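Local structure of LAS seventeen-binding protein 3 (1OOT) at residues T29-W41 against R48-V60. The protein interacts with LAS17, probably binds actin filaments and phosphatidylinositol, and carries an SH3 domain, a module that typically recognises proline-rich peptides. Sequence-based numbering, arbitrary orientation.
Sequences TILKKSDSQNDWW and REGIFPANYVELV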
ATOM      1  N   THR A  29       4.513   5.191   0.144  1.00 10.67           N
ATOM      2  CA  THR A  29       5.676   5.156  -0.736  1.00 11.02           C
ATOM      3  C   THR A  29       5.771   3.723  -1.270  1.00 12.01           C
ATOM      4  O   THR A  29       5.831   2.766  -0.487  1.00 12.50           O
ATOM      5  CB  THR A  29       6.932   5.477   0.070  1.00 11.19           C
ATOM      6  OG1 THR A  29       6.800   6.795   0.604  1.00 13.61           O
ATOM      7  CG2 THR A  29       8.162   5.415  -0.811  1.00 13.96           C
ATOM      8  N   ILE A  30       5.769   3.587  -2.591  0.50 12.29           N
ATOM      9  CA  ILE A  30       5.798   2.291  -3.263  0.50 11.82           C
ATOM     10  C   ILE A  30       7.265   1.870  -3.392  0.50 12.56           C
ATOM     11  O   ILE A  30       8.131   2.610  -3.883  0.50 14.67           O
ATOM     12  CB  ILE A  30       5.142   2.382  -4.643  0.50 10.95           C
ATOM     13  CG1 ILE A  30       3.689   2.829  -4.561  0.50 11.86           C
ATOM     14  CG2 ILE A  30       5.266   1.047  -5.394  0.50 11.12           C
ATOM     15  CD1 ILE A  30       2.743   2.009  -3.698  0.50 13.01           C
ATOM     16  N   LEU A  31       7.553   0.683  -2.895  1.00 13.04           N
ATOM     17  CA  LEU A  31       8.877   0.094  -2.996  1.00 14.24           C
ATOM     18  C   LEU A  31       8.976  -0.986  -4.067  1.00 14.55           C
ATOM     19  O   LEU A  31      10.048  -1.199  -4.618  1.00 15.68           O
ATOM     20  CB  LEU A  31       9.232  -0.492  -1.666  1.00 14.00           C
ATOM     21  CG  LEU A  31       9.235   0.456  -0.469  1.00 15.77           C
ATOM     22  CD1 LEU A  31       9.398  -0.246   0.844  1.00 17.43           C
ATOM     23  CD2 LEU A  31      10.257   1.613  -0.647  1.00 17.98           C
ATOM     24  N   LYS A  32       7.854  -1.629  -4.378  1.00 13.41           N
ATOM     25  CA  LYS A  32       7.809  -2.602  -5.471  1.00 13.36           C
ATOM     26  C   LYS A  32       6.411  -2.639  -5.994  1.00 13.01           C
ATOM     27  O   LYS A  32       5.438  -2.742  -5.213  1.00 14.00           O
ATOM     28  CB  LYS A  32       8.190  -4.000  -4.888  1.00 17.77           C
ATOM     29  CG  LYS A  32       8.049  -5.189  -5.851  1.00 23.36           C
ATOM     30  CD  LYS A  32       8.937  -5.159  -7.010  1.00 26.98           C
ATOM     31  CE  LYS A  32       8.770  -6.450  -7.975  1.00 26.64           C
ATOM     32  NZ  LYS A  32       7.333  -6.685  -8.665  1.00 21.26           N
ATOM     33  N   LYS A  33       6.277  -2.556  -7.316  1.00 14.86           N
ATOM     34  CA  LYS A  33       4.985  -2.728  -7.929  1.00 15.36           C
ATOM     35  C   LYS A  33       5.067  -3.781  -9.017  1.00 14.97           C
ATOM     36  O   LYS A  33       6.155  -4.081  -9.508  1.00 19.37           O
ATOM     37  CB  LYS A  33       4.393  -1.429  -8.424  1.00 19.71           C
ATOM     38  CG  LYS A  33       5.217  -0.684  -9.372  1.00 22.56           C
ATOM     39  CD  LYS A  33       4.497   0.605  -9.815  1.00 26.02           C
ATOM     40  CE  LYS A  33       3.220   0.352 -10.612  1.00 31.84           C
ATOM     41  NZ  LYS A  33       3.408  -0.451 -11.921  1.00 36.70           N
ATOM     42  N   SER A  34       3.918  -4.306  -9.393  1.00 14.74           N
ATOM     43  CA  SER A  34       3.803  -5.234 -10.509  1.00 14.67           C
ATOM     44  C   SER A  34       3.026  -4.590 -11.599  1.00 14.08           C
ATOM     45  O   SER A  34       2.677  -3.418 -11.494  1.00 17.03           O
ATOM     46  CB  SER A  34       3.016  -6.419 -10.028  1.00 13.70           C
ATOM     47  OG  SER A  34       1.646  -6.072  -9.907  1.00 13.11           O
ATOM     48  N   ASP A  35       2.760  -5.340 -12.682  1.00 15.51           N
ATOM     49  CA  ASP A  35       2.000  -4.866 -13.830  1.00 17.32           C
ATOM     50  C   ASP A  35       0.493  -4.901 -13.666  1.00 17.86           C
ATOM     51  O   ASP A  35      -0.225  -4.514 -14.575  1.00 21.96           O
ATOM     52  CB  ASP A  35       2.378  -5.612 -15.105  1.00 19.80           C
ATOM     53  CG  ASP A  35       3.830  -5.482 -15.418  1.00 28.52           C
ATOM     54  OD1 ASP A  35       4.395  -4.385 -15.192  1.00 29.69           O
ATOM     55  OD2 ASP A  35       4.506  -6.435 -15.835  1.00 35.27           O
ATOM     56  N   SER A  36       0.005  -5.261 -12.481  1.00 14.31           N
ATOM     57  CA  SER A  36      -1.424  -5.256 -12.190  1.00 14.38           C
ATOM     58  C   SER A  36      -1.694  -4.594 -10.873  1.00 13.35           C
ATOM     59  O   SER A  36      -1.094  -4.914  -9.853  1.00 13.54           O
ATOM     60  CB  SER A  36      -1.971  -6.648 -12.086  1.00 14.15           C
ATOM     61  OG  SER A  36      -3.284  -6.720 -11.540  1.00 15.56           O
ATOM     62  N   GLN A  37      -2.704  -3.732 -10.898  1.00 14.67           N
ATOM     63  CA  GLN A  37      -3.163  -3.103  -9.684  1.00 15.60           C
ATOM     64  C   GLN A  37      -4.119  -3.955  -8.844  1.00 14.69           C
ATOM     65  O   GLN A  37      -4.724  -3.501  -7.913  1.00 17.30           O
ATOM     66  CB  GLN A  37      -3.774  -1.749 -10.013  1.00 20.73           C
ATOM     67  CG  GLN A  37      -3.241  -0.866  -8.883  1.00 26.62           C
ATOM     68  CD  GLN A  37      -3.478   0.587  -8.940  1.00 24.44           C
ATOM     69  OE1 GLN A  37      -3.757   1.166  -7.900  1.00 28.10           O
ATOM     70  NE2 GLN A  37      -3.276   1.188 -10.072  1.00 21.55           N
ATOM     71  N   ASN A  38      -4.186  -5.262  -9.152  1.00 11.93           N
ATOM     72  CA  ASN A  38      -4.882  -6.251  -8.365  1.00 13.71           C
ATOM     73  C   ASN A  38      -3.942  -7.146  -7.611  1.00 13.42           C
ATOM     74  O   ASN A  38      -4.371  -8.085  -6.949  1.00 16.73           O
ATOM     75  CB  ASN A  38      -5.832  -7.063  -9.235  1.00 14.33           C
ATOM     76  CG  ASN A  38      -7.035  -6.286  -9.633  1.00 17.19           C
ATOM     77  OD1 ASN A  38      -7.473  -6.334 -10.806  1.00 19.11           O
ATOM     78  ND2 ASN A  38      -7.611  -5.581  -8.689  1.00 15.80           N
ATOM     79  N   ASP A  39      -2.654  -6.879  -7.693  1.00 11.89           N
ATOM     80  CA  ASP A  39      -1.673  -7.700  -6.987  1.00 12.06           C
ATOM     81  C   ASP A  39      -1.354  -7.063  -5.654  1.00 11.39           C
ATOM     82  O   ASP A  39      -1.779  -5.941  -5.343  1.00 12.91           O
ATOM     83  CB  ASP A  39      -0.391  -7.746  -7.824  1.00 12.68           C
ATOM     84  CG  ASP A  39      -0.532  -8.539  -9.075  1.00 12.88           C
ATOM     85  OD1 ASP A  39      -1.451  -9.388  -9.122  1.00 13.68           O
ATOM     86  OD2 ASP A  39       0.229  -8.319 -10.045  1.00 11.46           O
ATOM     87  N   TRP A  40      -0.520  -7.712  -4.898  0.50 10.60           N
ATOM     88  CA  TRP A  40      -0.093  -7.097  -3.684  0.50  9.55           C
ATOM     89  C   TRP A  40       1.223  -6.424  -4.021  0.50 10.99           C
ATOM     90  O   TRP A  40       2.065  -7.005  -4.690  0.50 11.57           O
ATOM     91  CB  TRP A  40      -0.001  -8.165  -2.609  0.50 10.34           C
ATOM     92  CG  TRP A  40      -1.353  -8.571  -2.122  0.50  9.75           C
ATOM     93  CD1 TRP A  40      -2.345  -9.124  -2.855  0.50 13.20           C
ATOM     94  CD2 TRP A  40      -1.854  -8.445  -0.804  0.50  9.89           C
ATOM     95  NE1 TRP A  40      -3.448  -9.351  -2.072  0.50 14.59           N
ATOM     96  CE2 TRP A  40      -3.178  -8.913  -0.806  0.50 12.32           C
ATOM     97  CE3 TRP A  40      -1.343  -7.936   0.376  0.50  9.28           C
ATOM     98  CZ2 TRP A  40      -3.953  -8.985   0.348  0.50 11.79           C
ATOM     99  CZ3 TRP A  40      -2.121  -7.978   1.503  0.50 10.69           C
ATOM    100  CH2 TRP A  40      -3.432  -8.471   1.472  0.50  9.20           C
ATOM    101  N   TRP A  41       1.318  -5.141  -3.664  1.00 10.79           N
ATOM    102  CA  TRP A  41       2.495  -4.338  -3.856  1.00 11.08           C
ATOM    103  C   TRP A  41       3.178  -4.147  -2.511  1.00  9.97           C
ATOM    104  O   TRP A  41       2.632  -4.511  -1.474  1.00 11.24           O
ATOM    105  CB  TRP A  41       2.127  -2.984  -4.496  1.00 11.52           C
ATOM    106  CG  TRP A  41       1.655  -3.087  -5.915  1.00 10.93           C
ATOM    107  CD1 TRP A  41       1.569  -4.193  -6.712  1.00 10.54           C
ATOM    108  CD2 TRP A  41       1.242  -1.993  -6.719  1.00 11.44           C
ATOM    109  NE1 TRP A  41       1.111  -3.840  -7.956  1.00 11.64           N
ATOM    110  CE2 TRP A  41       0.883  -2.494  -7.982  1.00 10.35           C
ATOM    111  CE3 TRP A  41       1.094  -0.619  -6.468  1.00 13.81           C
ATOM    112  CZ2 TRP A  41       0.434  -1.677  -9.001  1.00 14.52           C
ATOM    113  CZ3 TRP A  41       0.587   0.185  -7.479  1.00 16.10           C
ATOM    114  CH2 TRP A  41       0.269  -0.346  -8.723  1.00 16.54           C
ATOM    115  N   ARG A  48       6.164   1.784   9.105  1.00 11.36           N
ATOM    116  CA  ARG A  48       5.993   0.360   8.867  1.00 12.10           C
ATOM    117  C   ARG A  48       6.286   0.079   7.396  1.00  9.92           C
ATOM    118  O   ARG A  48       6.125   0.971   6.536  1.00 11.65           O
ATOM    119  CB  ARG A  48       4.554  -0.046   9.176  1.00 14.39           C
ATOM    120  CG  ARG A  48       4.119   0.172  10.588  1.00 17.41           C
ATOM    121  CD  ARG A  48       2.763  -0.427  10.904  1.00 23.77           C
ATOM    122  NE  ARG A  48       2.344  -0.040  12.262  1.00 28.51           N
ATOM    123  CZ  ARG A  48       1.627   1.045  12.558  1.00 33.28           C
ATOM    124  NH1 ARG A  48       1.206   1.914  11.609  1.00 33.07           N
ATOM    125  NH2 ARG A  48       1.334   1.281  13.821  1.00 35.94           N
ATOM    126  N   GLU A  49       6.637  -1.181   7.118  1.00 10.72           N
ATOM    127  CA  GLU A  49       6.900  -1.652   5.794  1.00 12.05           C
ATOM    128  C   GLU A  49       6.180  -2.955   5.577  1.00 12.55           C
ATOM    129  O   GLU A  49       6.093  -3.774   6.471  1.00 15.35           O
ATOM    130  CB  GLU A  49       8.414  -1.956   5.616  1.00 15.44           C
ATOM    131  CG  GLU A  49       9.253  -0.780   5.791  1.00 17.54           C
ATOM    132  CD  GLU A  49      10.736  -1.031   5.569  1.00 14.93           C
ATOM    133  OE1 GLU A  49      11.257  -2.184   5.743  1.00 17.57           O
ATOM    134  OE2 GLU A  49      11.327  -0.043   5.181  1.00 17.69           O
ATOM    135  N   GLY A  50       5.697  -3.197   4.367  1.00 11.37           N
ATOM    136  CA  GLY A  50       5.015  -4.444   4.118  1.00 12.85           C
ATOM    137  C   GLY A  50       4.275  -4.436   2.798  1.00 12.88           C
ATOM    138  O   GLY A  50       4.450  -3.544   1.959  1.00 11.98           O
ATOM    139  N   ILE A  51       3.447  -5.451   2.630  1.00 11.88           N
ATOM    140  CA  ILE A  51       2.691  -5.620   1.405  1.00 11.78           C
ATOM    141  C   ILE A  51       1.219  -5.309   1.616  1.00 11.41           C
ATOM    142  O   ILE A  51       0.680  -5.353   2.742  1.00 11.89           O
ATOM    143  CB  ILE A  51       2.876  -7.009   0.805  1.00 13.53           C
ATOM    144  CG1 ILE A  51       2.452  -8.109   1.768  1.00 15.39           C
ATOM    145  CG2 ILE A  51       4.328  -7.178   0.392  1.00 14.56           C
ATOM    146  CD1 ILE A  51       2.380  -9.526   1.094  1.00 18.99           C
ATOM    147  N   PHE A  52       0.568  -4.926   0.557  1.00 10.47           N
ATOM    148  CA  PHE A  52      -0.831  -4.515   0.625  1.00 10.58           C
ATOM    149  C   PHE A  52      -1.519  -4.751  -0.726  1.00  9.20           C
ATOM    150  O   PHE A  52      -0.845  -4.744  -1.767  1.00 10.28           O
ATOM    151  CB  PHE A  52      -0.929  -3.064   1.031  1.00 11.63           C
ATOM    152  CG  PHE A  52      -0.300  -2.109   0.020  1.00 11.10           C
ATOM    153  CD1 PHE A  52      -1.064  -1.555  -0.958  1.00 10.74           C
ATOM    154  CD2 PHE A  52       1.066  -1.849   0.016  1.00 11.73           C
ATOM    155  CE1 PHE A  52      -0.501  -0.739  -1.921  1.00 10.87           C
ATOM    156  CE2 PHE A  52       1.661  -1.058  -0.928  1.00 12.28           C
ATOM    157  CZ  PHE A  52       0.856  -0.477  -1.894  1.00 11.96           C
ATOM    158  N   PRO A  53      -2.850  -4.803  -0.729  0.50 10.79           N
ATOM    159  CA  PRO A  53      -3.585  -4.960  -1.998  0.50 10.56           C
ATOM    160  C   PRO A  53      -3.551  -3.655  -2.802  0.50 10.35           C
ATOM    161  O   PRO A  53      -4.005  -2.591  -2.341  0.50 12.90           O
ATOM    162  CB  PRO A  53      -5.017  -5.258  -1.549  0.50 11.91           C
ATOM    163  CG  PRO A  53      -5.119  -4.762  -0.151  0.50 10.85           C
ATOM    164  CD  PRO A  53      -3.752  -4.769   0.432  0.50 12.55           C
ATOM    165  N   ALA A  54      -2.998  -3.736  -4.001  1.00 11.22           N
ATOM    166  CA  ALA A  54      -2.743  -2.548  -4.734  1.00 10.99           C
ATOM    167  C   ALA A  54      -4.010  -1.866  -5.171  1.00 10.57           C
ATOM    168  O   ALA A  54      -3.988  -0.647  -5.471  1.00 12.58           O
ATOM    169  CB  ALA A  54      -1.884  -2.834  -5.914  1.00 12.84           C
ATOM    170  N   ASN A  55      -5.114  -2.588  -5.240  1.00 11.26           N
ATOM    171  CA  ASN A  55      -6.348  -1.947  -5.698  1.00 11.74           C
ATOM    172  C   ASN A  55      -6.844  -0.901  -4.726  1.00 11.24           C
ATOM    173  O   ASN A  55      -7.610  -0.011  -5.109  1.00 12.25           O
ATOM    174  CB  ASN A  55      -7.438  -2.986  -5.999  1.00 12.81           C
ATOM    175  CG  ASN A  55      -7.625  -3.955  -4.866  1.00 15.38           C
ATOM    176  OD1 ASN A  55      -6.724  -4.765  -4.569  1.00 16.08           O
ATOM    177  ND2 ASN A  55      -8.795  -3.902  -4.226  1.00 16.75           N
ATOM    178  N   TYR A  56      -6.410  -1.002  -3.463  1.00 11.04           N
ATOM    179  CA  TYR A  56      -6.809  -0.037  -2.447  1.00 12.03           C
ATOM    180  C   TYR A  56      -6.191   1.351  -2.584  1.00 12.29           C
ATOM    181  O   TYR A  56      -6.539   2.235  -1.805  1.00 13.27           O
ATOM    182  CB  TYR A  56      -6.497  -0.541  -1.070  1.00 12.05           C
ATOM    183  CG  TYR A  56      -7.300  -1.660  -0.469  1.00 16.29           C
ATOM    184  CD1 TYR A  56      -7.918  -2.581  -1.217  1.00 23.27           C
ATOM    185  CD2 TYR A  56      -7.522  -1.681   0.892  1.00 20.71           C
ATOM    186  CE1 TYR A  56      -8.648  -3.632  -0.633  1.00 21.83           C
ATOM    187  CE2 TYR A  56      -8.244  -2.693   1.484  1.00 21.43           C
ATOM    188  CZ  TYR A  56      -8.734  -3.704   0.715  1.00 20.67           C
ATOM    189  OH  TYR A  56      -9.499  -4.731   1.243  1.00 22.97           O
ATOM    190  N   VAL A  57      -5.238   1.512  -3.500  1.00 12.27           N
ATOM    191  CA  VAL A  57      -4.537   2.793  -3.652  1.00 11.38           C
ATOM    192  C   VAL A  57      -4.618   3.342  -5.057  1.00 12.44           C
ATOM    193  O   VAL A  57      -4.936   2.586  -6.007  1.00 14.27           O
ATOM    194  CB  VAL A  57      -3.053   2.687  -3.228  1.00 12.95           C
ATOM    195  CG1 VAL A  57      -2.933   2.070  -1.838  1.00 13.80           C
ATOM    196  CG2 VAL A  57      -2.194   1.926  -4.271  1.00 13.36           C
ATOM    197  N   GLU A  58      -4.426   4.666  -5.165  1.00 13.28           N
ATOM    198  CA  GLU A  58      -4.443   5.355  -6.445  1.00 14.36           C
ATOM    199  C   GLU A  58      -3.074   6.027  -6.607  1.00 16.17           C
ATOM    200  O   GLU A  58      -2.670   6.805  -5.783  1.00 14.72           O
ATOM    201  CB  GLU A  58      -5.541   6.378  -6.486  1.00 18.80           C
ATOM    202  CG  GLU A  58      -5.561   7.133  -7.831  1.00 24.28           C
ATOM    203  CD  GLU A  58      -6.675   8.155  -7.917  1.00 35.09           C
ATOM    204  OE1 GLU A  58      -7.816   7.847  -7.526  1.00 41.17           O
ATOM    205  OE2 GLU A  58      -6.424   9.275  -8.413  1.00 43.31           O
ATOM    206  N   LEU A  59      -2.358   5.684  -7.655  1.00 16.71           N
ATOM    207  CA  LEU A  59      -1.044   6.269  -7.906  1.00 15.24           C
ATOM    208  C   LEU A  59      -1.186   7.757  -8.137  1.00 16.27           C
ATOM    209  O   LEU A  59      -2.120   8.202  -8.795  1.00 19.63           O
ATOM    210  CB  LEU A  59      -0.363   5.631  -9.116  1.00 18.02           C
ATOM    211  CG  LEU A  59       0.163   4.233  -8.822  1.00 17.59           C
ATOM    212  CD1 LEU A  59       0.366   3.543 -10.187  1.00 20.66           C
ATOM    213  CD2 LEU A  59       1.412   4.250  -8.135  1.00 20.65           C
ATOM    214  N   VAL A  60      -0.253   8.490  -7.528  1.00 17.07           N
ATOM    215  CA  VAL A  60      -0.194   9.932  -7.695  1.00 20.17           C
ATOM    216  C   VAL A  60       0.593  10.202  -8.974  1.00 27.70           C
ATOM    217  O   VAL A  60       1.617   9.549  -9.246  1.00 31.36           O
ATOM    218  CB  VAL A  60       0.490  10.565  -6.528  1.00 24.54           C
ATOM    219  CG1 VAL A  60       0.624  12.091  -6.770  1.00 25.41           C
ATOM    220  CG2 VAL A  60      -0.270  10.291  -5.281  1.00 24.02           C
ATOM    221  OXT VAL A  60       0.181  11.090  -9.722  1.00 33.04           O
TER
HETATM  222  O   HOH W   1      -6.739  -7.531  -5.233  1.00 26.33           O
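In this SH3 domain the n-Src loop and the start of strand 40-45 pack against strand 48-53 and the 3-10 turn 54-56, with Trp41 and Ala54 meeting at the centre. Trp41 N donates to Phe52 O and Phe52 N to Trp41 O, both at 2.9 Å, and Ala54 N reaches Asp39 O, extending the antiparallel pairing into the turn. Trp40 and Trp41 point to opposite faces of the sheet. On the buried face, chi1 -69° (CG anti to the carbonyl carbon) and chi2 -3° lay the Trp41 indole against Ala54 CB, 3.4 Å from the five-membered ring centroid; Lys33 CB covers the other face, and Leu59 CD1 lies at the edge. Its NE1 donates nearly in the ring plane to Ser34 OG (3.0 Å), which in turn donates to Asp39 OD2, likely restraining the indole's rotation. Replacing Trp41 by alanine would probably leave Ser34 OG without this donor and open a gap between Ala54 and Lys33. On the opposite sheet face, Pro53 CD lies 3.9 Å from the Trp40 six-membered ring centroid in a CH-pi contact. Trp40 matches the tryptophan that contacts proline-rich ligands in SH3 domains; the pair thus combines a buried, hydrogen-bonded indole with an exposed one resting on Pro53.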